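Local structure of L-amino acid deaminase (Proteus vulgaris, 5I39) at residues A[254-259]-A[347-352]; A[356-361]-A[368-373]. The protein probably catalyses the oxidative deamination of L-amino acids as a membrane-bound enzyme that carries flavin-adenine dinucleotide (FAD). One frame throughout, in Å; residues are numbered along the deposited sequence. Where two conformers were deposited one is given.

Interaction 1: A[254-259]-A[347-352]. With FAD (flavin-adenine dinucleotide), chain B.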
loop_
_atom_site.group_PDB
_atom_site.type_symbol
_atom_site.label_atom_id
_atom_site.label_comp_id
_atom_site.label_asym_id
_atom_site.label_seq_id
_atom_site.Cartn_x
_atom_site.Cartn_y
_atom_site.Cartn_z
ATOM N N VAL A 254 7.484 4.255 18.971
ATOM C CA VAL A 254 7.323 4.429 17.525
ATOM C C VAL A 254 6.251 5.510 17.361
ATOM O O VAL A 254 5.079 5.235 17.642
ATOM C CB VAL A 254 6.890 3.121 16.830
ATOM C CG1 VAL A 254 6.769 3.320 15.324
ATOM C CG2 VAL A 254 7.888 2.011 17.121
ATOM N N PRO A 255 6.635 6.746 16.955
ATOM C CA PRO A 255 5.622 7.787 16.820
ATOM C C PRO A 255 4.736 7.578 15.587
ATOM O O PRO A 255 5.160 7.807 14.448
ATOM C CB PRO A 255 6.445 9.071 16.716
ATOM C CG PRO A 255 7.722 8.644 16.108
ATOM C CD PRO A 255 7.961 7.215 16.518
ATOM N N THR A 256 3.527 7.100 15.839
ATOM C CA THR A 256 2.477 7.064 14.838
ATOM C C THR A 256 1.219 7.606 15.485
ATOM O O THR A 256 1.043 7.512 16.708
ATOM C CB THR A 256 2.207 5.650 14.275
ATOM O OG1 THR A 256 1.791 4.760 15.318
ATOM C CG2 THR A 256 3.446 5.090 13.593
ATOM N N LEU A 257 0.363 8.202 14.668
ATOM C CA LEU A 257 -0.981 8.555 15.106
ATOM C C LEU A 257 -2.010 7.988 14.129
ATOM O O LEU A 257 -1.731 7.867 12.926
ATOM C CB LEU A 257 -1.142 10.066 15.292
ATOM C CG LEU A 257 -0.499 10.644 16.563
ATOM C CD1 LEU A 257 -0.532 12.163 16.521
ATOM C CD2 LEU A 257 -1.158 10.144 17.845
ATOM N N PRO A 258 -3.192 7.606 14.648
ATOM C CA PRO A 258 -4.213 7.015 13.792
ATOM C C PRO A 258 -4.790 7.970 12.750
ATOM O O PRO A 258 -4.885 9.178 12.982
ATOM C CB PRO A 258 -5.310 6.600 14.785
ATOM C CG PRO A 258 -4.618 6.482 16.093
ATOM C CD PRO A 258 -3.595 7.564 16.068
ATOM N N ALA A 259 -5.153 7.410 11.604
ATOM C CA ALA A 259 -5.943 8.101 10.597
ATOM C C ALA A 259 -6.947 7.096 10.064
ATOM O O ALA A 259 -6.697 5.888 10.084
ATOM C CB ALA A 259 -5.057 8.629 9.484
ATOM N N ALA A 347 -8.307 1.727 8.903
ATOM C CA ALA A 347 -7.474 2.435 9.869
ATOM C C ALA A 347 -6.017 2.405 9.421
ATOM O O ALA A 347 -5.487 1.340 9.098
ATOM C CB ALA A 347 -7.600 1.780 11.236
HETATM N N MSE A 348 -5.385 3.576 9.421
HETATM C CA MSE A 348 -3.950 3.734 9.150
HETATM C C MSE A 348 -3.266 4.267 10.376
HETATM O O MSE A 348 -3.910 4.692 11.334
HETATM C CB MSE A 348 -3.713 4.736 8.014
HETATM C CG MSE A 348 -4.309 4.258 6.704
HETATM SE SE MSE A 348 -3.982 5.483 5.204
HETATM C CE MSE A 348 -5.860 6.046 5.202
ATOM N N ALA A 349 -1.940 4.243 10.348
ATOM C CA ALA A 349 -1.118 4.850 11.388
ATOM C C ALA A 349 0.042 5.536 10.691
ATOM O O ALA A 349 0.790 4.894 9.954
ATOM C CB ALA A 349 -0.629 3.803 12.374
ATOM N N ILE A 350 0.181 6.834 10.942
ATOM C CA ILE A 350 1.011 7.729 10.142
ATOM C C ILE A 350 2.018 8.421 11.058
ATOM O O ILE A 350 1.671 8.830 12.167
ATOM C CB ILE A 350 0.116 8.781 9.425
ATOM C CG1 ILE A 350 -0.965 8.097 8.566
ATOM C CG2 ILE A 350 0.931 9.745 8.572
ATOM C CD1 ILE A 350 -0.445 7.174 7.481
ATOM N N ALA A 351 3.257 8.544 10.584
ATOM C CA ALA A 351 4.319 9.224 11.332
ATOM C C ALA A 351 4.115 10.749 11.296
ATOM O O ALA A 351 3.424 11.249 10.410
ATOM C CB ALA A 351 5.679 8.856 10.764
ATOM N N PRO A 352 4.724 11.495 12.243
ATOM C CA PRO A 352 4.548 12.959 12.300
ATOM C C PRO A 352 4.843 13.733 11.009
ATOM O O PRO A 352 4.200 14.753 10.752
ATOM C CB PRO A 352 5.527 13.383 13.397
ATOM C CG PRO A 352 5.610 12.207 14.297
ATOM C CD PRO A 352 5.435 10.991 13.434
HETATM P PA FAD B . -1.539 -4.379 7.377
HETATM O O1A FAD B . -2.587 -3.767 8.314
HETATM O O2A FAD B . -2.079 -4.783 6.018
HETATM O O5B FAD B . -0.895 -5.696 7.992
HETATM C C5B FAD B . -0.325 -5.745 9.292
HETATM C C4B FAD B . -0.660 -7.123 9.832
HETATM O O4B FAD B . 0.031 -7.309 11.084
HETATM C C3B FAD B . -2.154 -7.278 10.120
HETATM O O3B FAD B . -2.694 -8.326 9.316
HETATM C C2B FAD B . -2.181 -7.560 11.630
HETATM O O2B FAD B . -3.242 -8.450 12.028
HETATM C C1B FAD B . -0.796 -8.122 11.889
HETATM N N9A FAD B . -0.301 -7.989 13.263
HETATM C C8A FAD B . -0.266 -6.890 13.989
HETATM N N7A FAD B . 0.308 -7.099 15.192
HETATM C C5A FAD B . 0.629 -8.386 15.196
HETATM C C6A FAD B . 1.258 -9.297 16.148
HETATM N N6A FAD B . 1.654 -8.851 17.358
HETATM N N1A FAD B . 1.439 -10.583 15.791
HETATM C C2A FAD B . 1.071 -11.035 14.584
HETATM N N3A FAD B . 0.468 -10.271 13.666
HETATM C C4A FAD B . 0.247 -8.978 13.931
HETATM N N1 FAD B . -1.710 2.612 -0.202
HETATM C C2 FAD B . -1.464 2.806 -1.501
HETATM O O2 FAD B . -0.310 2.595 -1.914
HETATM N N3 FAD B . -2.442 3.227 -2.341
HETATM C C4 FAD B . -3.694 3.504 -1.961
HETATM O O4 FAD B . -4.538 3.859 -2.771
HETATM C C4X FAD B . -4.044 3.339 -0.544
HETATM N N5 FAD B . -5.267 3.642 -0.033
HETATM C C5X FAD B . -5.570 3.300 1.223
HETATM C C6 FAD B . -6.877 3.397 1.706
HETATM C C7 FAD B . -7.222 2.988 2.991
HETATM C C7M FAD B . -8.655 3.056 3.467
HETATM C C8 FAD B . -6.182 2.453 3.883
HETATM C C8M FAD B . -6.506 1.962 5.274
HETATM C C9 FAD B . -4.871 2.377 3.411
HETATM C C9A FAD B . -4.526 2.781 2.126
HETATM N N10 FAD B . -3.209 2.704 1.656
HETATM C C10 FAD B . -2.934 2.856 0.299
HETATM C "C1'" FAD B . -2.126 2.282 2.521
HETATM C "C2'" FAD B . -1.845 0.821 2.480
HETATM O "O2'" FAD B . -3.081 0.115 2.449
HETATM C "C3'" FAD B . -1.033 0.486 3.727
HETATM O "O3'" FAD B . 0.101 1.382 3.874
HETATM C "C4'" FAD B . -0.494 -0.925 3.724
HETATM O "O4'" FAD B . -1.552 -1.859 3.437
HETATM C "C5'" FAD B . 0.117 -1.240 5.077
HETATM O "O5'" FAD B . 0.550 -2.600 5.020
HETATM P P FAD B . 1.030 -3.321 6.389
HETATM O O1P FAD B . 1.482 -4.699 6.011
HETATM O O2P FAD B . 1.957 -2.394 7.147
HETATM O O3P FAD B . -0.321 -3.330 7.291
#

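Interaction 2: A[356-361]-A[368-373]. With FAD (flavin-adenine dinucleotide), chain B.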
loop_
_atom_site.group_PDB
_atom_site.type_symbol
_atom_site.label_atom_id
_atom_site.label_comp_id
_atom_site.label_asym_id
_atom_site.label_seq_id
_atom_site.Cartn_x
_atom_site.Cartn_y
_atom_site.Cartn_z
ATOM N N PRO A 356 7.342 7.007 5.761
ATOM C CA PRO A 356 7.410 5.697 6.409
ATOM C C PRO A 356 8.438 5.583 7.530
ATOM O O PRO A 356 9.346 6.414 7.642
ATOM C CB PRO A 356 7.804 4.760 5.256
ATOM C CG PRO A 356 7.345 5.454 4.023
ATOM C CD PRO A 356 7.614 6.900 4.315
ATOM N N ILE A 357 8.264 4.554 8.355
ATOM C CA ILE A 357 9.295 4.131 9.302
ATOM C C ILE A 357 9.809 2.781 8.816
ATOM O O ILE A 357 9.117 1.765 8.907
ATOM C CB ILE A 357 8.797 4.087 10.760
ATOM C CG1 ILE A 357 8.360 5.496 11.191
ATOM C CG2 ILE A 357 9.905 3.577 11.675
ATOM C CD1 ILE A 357 7.672 5.575 12.541
ATOM N N ILE A 358 11.019 2.810 8.262
ATOM C CA ILE A 358 11.697 1.637 7.719
ATOM C C ILE A 358 13.081 1.740 8.331
ATOM O O ILE A 358 13.895 2.542 7.877
ATOM C CB ILE A 358 11.787 1.666 6.179
ATOM C CG1 ILE A 358 10.399 1.823 5.542
ATOM C CG2 ILE A 358 12.457 0.392 5.673
ATOM C CD1 ILE A 358 10.443 2.345 4.119
ATOM N N SER A 359 13.342 0.974 9.384
ATOM C CA SER A 359 14.433 1.329 10.284
ATOM C C SER A 359 14.979 0.178 11.096
ATOM O O SER A 359 14.250 -0.738 11.467
ATOM C CB SER A 359 13.933 2.404 11.255
ATOM O OG SER A 359 14.986 2.968 12.020
ATOM N N GLU A 360 16.272 0.270 11.407
ATOM C CA GLU A 360 16.854 -0.504 12.488
ATOM C C GLU A 360 16.339 0.029 13.821
ATOM O O GLU A 360 15.832 1.150 13.916
ATOM C CB GLU A 360 18.377 -0.404 12.474
ATOM C CG GLU A 360 19.030 -0.967 11.227
ATOM C CD GLU A 360 20.545 -0.934 11.302
ATOM O OE1 GLU A 360 21.110 -1.612 12.185
ATOM O OE2 GLU A 360 21.170 -0.233 10.481
ATOM N N VAL A 361 16.499 -0.798 14.846
ATOM C CA VAL A 361 16.117 -0.461 16.211
ATOM C C VAL A 361 17.367 -0.698 17.048
ATOM O O VAL A 361 17.758 -1.843 17.276
ATOM C CB VAL A 361 14.930 -1.322 16.693
ATOM C CG1 VAL A 361 14.559 -0.998 18.137
ATOM C CG2 VAL A 361 13.723 -1.111 15.788
ATOM N N VAL A 368 14.234 -5.143 12.765
ATOM C CA VAL A 368 13.912 -3.993 11.934
ATOM C C VAL A 368 12.406 -3.799 11.900
ATOM O O VAL A 368 11.636 -4.728 12.169
ATOM C CB VAL A 368 14.489 -4.116 10.505
ATOM C CG1 VAL A 368 16.009 -4.134 10.547
ATOM C CG2 VAL A 368 13.970 -5.358 9.798
ATOM N N ILE A 369 12.017 -2.572 11.567
ATOM C CA ILE A 369 10.612 -2.145 11.490
ATOM C C ILE A 369 10.327 -1.692 10.066
ATOM O O ILE A 369 11.136 -0.976 9.481
ATOM C CB ILE A 369 10.326 -0.947 12.436
ATOM C CG1 ILE A 369 10.453 -1.360 13.908
ATOM C CG2 ILE A 369 8.939 -0.353 12.179
ATOM C CD1 ILE A 369 10.521 -0.190 14.874
ATOM N N ASN A 370 9.179 -2.094 9.524
ATOM C CA ASN A 370 8.705 -1.624 8.220
ATOM C C ASN A 370 7.225 -1.323 8.379
ATOM O O ASN A 370 6.399 -2.230 8.326
ATOM C CB ASN A 370 8.942 -2.684 7.138
ATOM C CG ASN A 370 8.562 -2.207 5.742
ATOM O OD1 ASN A 370 8.221 -1.046 5.535
ATOM N ND2 ASN A 370 8.625 -3.112 4.773
ATOM N N THR A 371 6.893 -0.053 8.602
ATOM C CA THR A 371 5.536 0.302 9.006
ATOM C C THR A 371 5.254 1.797 8.820
ATOM O O THR A 371 6.020 2.520 8.174
ATOM C CB THR A 371 5.290 -0.164 10.473
ATOM O OG1 THR A 371 3.892 -0.352 10.706
ATOM C CG2 THR A 371 5.858 0.806 11.505
ATOM N N ALA A 372 4.122 2.231 9.371
ATOM C CA ALA A 372 3.781 3.646 9.524
ATOM C C ALA A 372 3.664 4.374 8.193
ATOM O O ALA A 372 4.123 5.502 8.060
ATOM C CB ALA A 372 4.778 4.355 10.444
ATOM N N THR A 373 3.029 3.734 7.216
ATOM C CA THR A 373 2.876 4.344 5.907
ATOM C C THR A 373 1.425 4.373 5.441
ATOM O O THR A 373 0.668 3.422 5.643
ATOM C CB THR A 373 3.779 3.674 4.852
ATOM O OG1 THR A 373 3.570 4.321 3.596
ATOM C CG2 THR A 373 3.512 2.180 4.719
HETATM P PA FAD B . -1.539 -4.379 7.377
HETATM O O1A FAD B . -2.587 -3.767 8.314
HETATM O O2A FAD B . -2.079 -4.783 6.018
HETATM O O5B FAD B . -0.895 -5.696 7.992
HETATM C C5B FAD B . -0.325 -5.745 9.292
HETATM C C4B FAD B . -0.660 -7.123 9.832
HETATM O O4B FAD B . 0.031 -7.309 11.084
HETATM C C3B FAD B . -2.154 -7.278 10.120
HETATM O O3B FAD B . -2.694 -8.326 9.316
HETATM C C2B FAD B . -2.181 -7.560 11.630
HETATM O O2B FAD B . -3.242 -8.450 12.028
HETATM C C1B FAD B . -0.796 -8.122 11.889
HETATM N N9A FAD B . -0.301 -7.989 13.263
HETATM C C8A FAD B . -0.266 -6.890 13.989
HETATM N N7A FAD B . 0.308 -7.099 15.192
HETATM C C5A FAD B . 0.629 -8.386 15.196
HETATM C C6A FAD B . 1.258 -9.297 16.148
HETATM N N6A FAD B . 1.654 -8.851 17.358
HETATM N N1A FAD B . 1.439 -10.583 15.791
HETATM C C2A FAD B . 1.071 -11.035 14.584
HETATM N N3A FAD B . 0.468 -10.271 13.666
HETATM C C4A FAD B . 0.247 -8.978 13.931
HETATM N N1 FAD B . -1.710 2.612 -0.202
HETATM C C2 FAD B . -1.464 2.806 -1.501
HETATM O O2 FAD B . -0.310 2.595 -1.914
HETATM N N3 FAD B . -2.442 3.227 -2.341
HETATM C C4 FAD B . -3.694 3.504 -1.961
HETATM O O4 FAD B . -4.538 3.859 -2.771
HETATM C C4X FAD B . -4.044 3.339 -0.544
HETATM N N5 FAD B . -5.267 3.642 -0.033
HETATM C C5X FAD B . -5.570 3.300 1.223
HETATM C C6 FAD B . -6.877 3.397 1.706
HETATM C C7 FAD B . -7.222 2.988 2.991
HETATM C C7M FAD B . -8.655 3.056 3.467
HETATM C C8 FAD B . -6.182 2.453 3.883
HETATM C C8M FAD B . -6.506 1.962 5.274
HETATM C C9 FAD B . -4.871 2.377 3.411
HETATM C C9A FAD B . -4.526 2.781 2.126
HETATM N N10 FAD B . -3.209 2.704 1.656
HETATM C C10 FAD B . -2.934 2.856 0.299
HETATM C "C1'" FAD B . -2.126 2.282 2.521
HETATM C "C2'" FAD B . -1.845 0.821 2.480
HETATM O "O2'" FAD B . -3.081 0.115 2.449
HETATM C "C3'" FAD B . -1.033 0.486 3.727
HETATM O "O3'" FAD B . 0.101 1.382 3.874
HETATM C "C4'" FAD B . -0.494 -0.925 3.724
HETATM O "O4'" FAD B . -1.552 -1.859 3.437
HETATM C "C5'" FAD B . 0.117 -1.240 5.077
HETATM O "O5'" FAD B . 0.550 -2.600 5.020
HETATM P P FAD B . 1.030 -3.321 6.389
HETATM O O1P FAD B . 1.482 -4.699 6.011
HETATM O O2P FAD B . 1.957 -2.394 7.147
HETATM O O3P FAD B . -0.321 -3.330 7.291
#

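Interaction 1: A[254-259]-A[347-352]
Ala347 meets Ala259 through the backbone: its CA-H is directed at Ala259 O in a CA-H...O contact. The same oxygen takes the N-H of Met348, a short and nearly straight bond of 2.7 Å between Met348 N and Ala259 O (173° at the hydrogen). The return bond, Ala259 N to Met348 O, is less regular, the donor standing 52° above the carbonyl plane. Met348, a selenomethionine, extends from this hydrogen-bonded pair to the flavin. Its CG lies 3.5 Å from the methyl carbon C8M of FAD, and SE sits over ring atom C9 at 3.7 Å. A bend at chi3 (-108°) carries CE over C8, so the end of the side chain lies on the dimethylbenzene ring. Gln75, an FAD-binding residue, also touches this side chain. The pairing is that of two antiparallel strands, 257-266 and 340-350, in a large mixed sheet; in relatives of the D-amino acid oxidase family such a sheet belongs to the substrate-binding domain. At Ala349 comes the non-hydrogen-bonded pair with Pro258, a position where a residue without an N-H costs the pairing nothing. Ala349 CB lies 3.9 Å from Thr256 CB and as near to Thr256 OG1. Ile350 restores the reciprocal bonds, its N and O both joined to Leu257 at 2.9 Å (Ile350 N to Leu257 O, Leu257 N to Ile350 O). On the face shared with Met348, Ile350 CG1 rests 4.2 Å from Ala259 CB. Past the strand, Ala351 CA approaches Pro255 O with its C-H, and Pro352 CD comes within 3.4 Å of that same Pro255 O. In the conformer described, this buried carbonyl oxygen has no hydrogen-bond partner, and the C-H of Ala351 points at it.

Interaction 2: A[356-361]-A[368-373]
Ile357 packs against Ala372 across an antiparallel beta hairpin, and its branches divide the work. CB lies 4.0 Å from Ala372 CB. From there CG1 stands anti to the carbonyl carbon (chi1 -62°), which sets it over the same methyl, and the tip, CD1, is 3.8 Å from Ala372 CB. The other branch, CG2, runs alongside Ile369 and meets Ile369 CG2 in the conformer described. Backbone bonds fix this register: Ile357 N donates to Thr371 O (3.0 Å) while Thr371 N returns a bond to Ile357 O, and Ser359 and Ile369 repeat the exchange two residues on. On the other face of the sheet Ile358 and Asn370 lie side by side, Ile358 CG1 3.6 Å from Asn370 OD1. Beyond Thr371, whose OG1 bonds to Ser243, Ala372 adopts a left-handed helical backbone conformation (phi 62°, psi 43°), and the chain arrives at the cofactor: Thr373 O accepts a 2.8 Å hydrogen bond from O3' of the FAD ribityl chain. Thr373 OG1 is itself held by Glu379 and the Trp375 amide, which probably helps position this FAD-binding residue. In the Rossmann-type sheet, strand 357-360 is an outermost strand, its Ile358 backbone also bonded to Phe403, and strand 367-371 separates it from strand 235-237. Helix 376-392 covers the face carrying Ile358, Val368 and Asn370, and Leu48 of helix 47-58 reaches Asn370 and Thr373.

How the interactions relate
Interaction 1 is complete before interaction 2 begins: 254-259 pairs with 347-352, and a few residues later the chain enters the hairpin of 356-361 and 368-373. Their centres are about 12 Å apart, yet they belong to different sheets, the large mixed one and the six-stranded Rossmann-type one. The two meet by packing, largely through methyl groups, with Thr256 CG2 3.5 Å from Ala372 CB and Val254 CG1 3.7 Å from Ile357 CD1. Each contact reaches FAD at a different place, interaction 1 at the flavin ring and interaction 2 at the ribityl chain. The example illustrates how a cofactor can be contacted where two sheets come together, by a strand residue of one and the loop after a strand of the other.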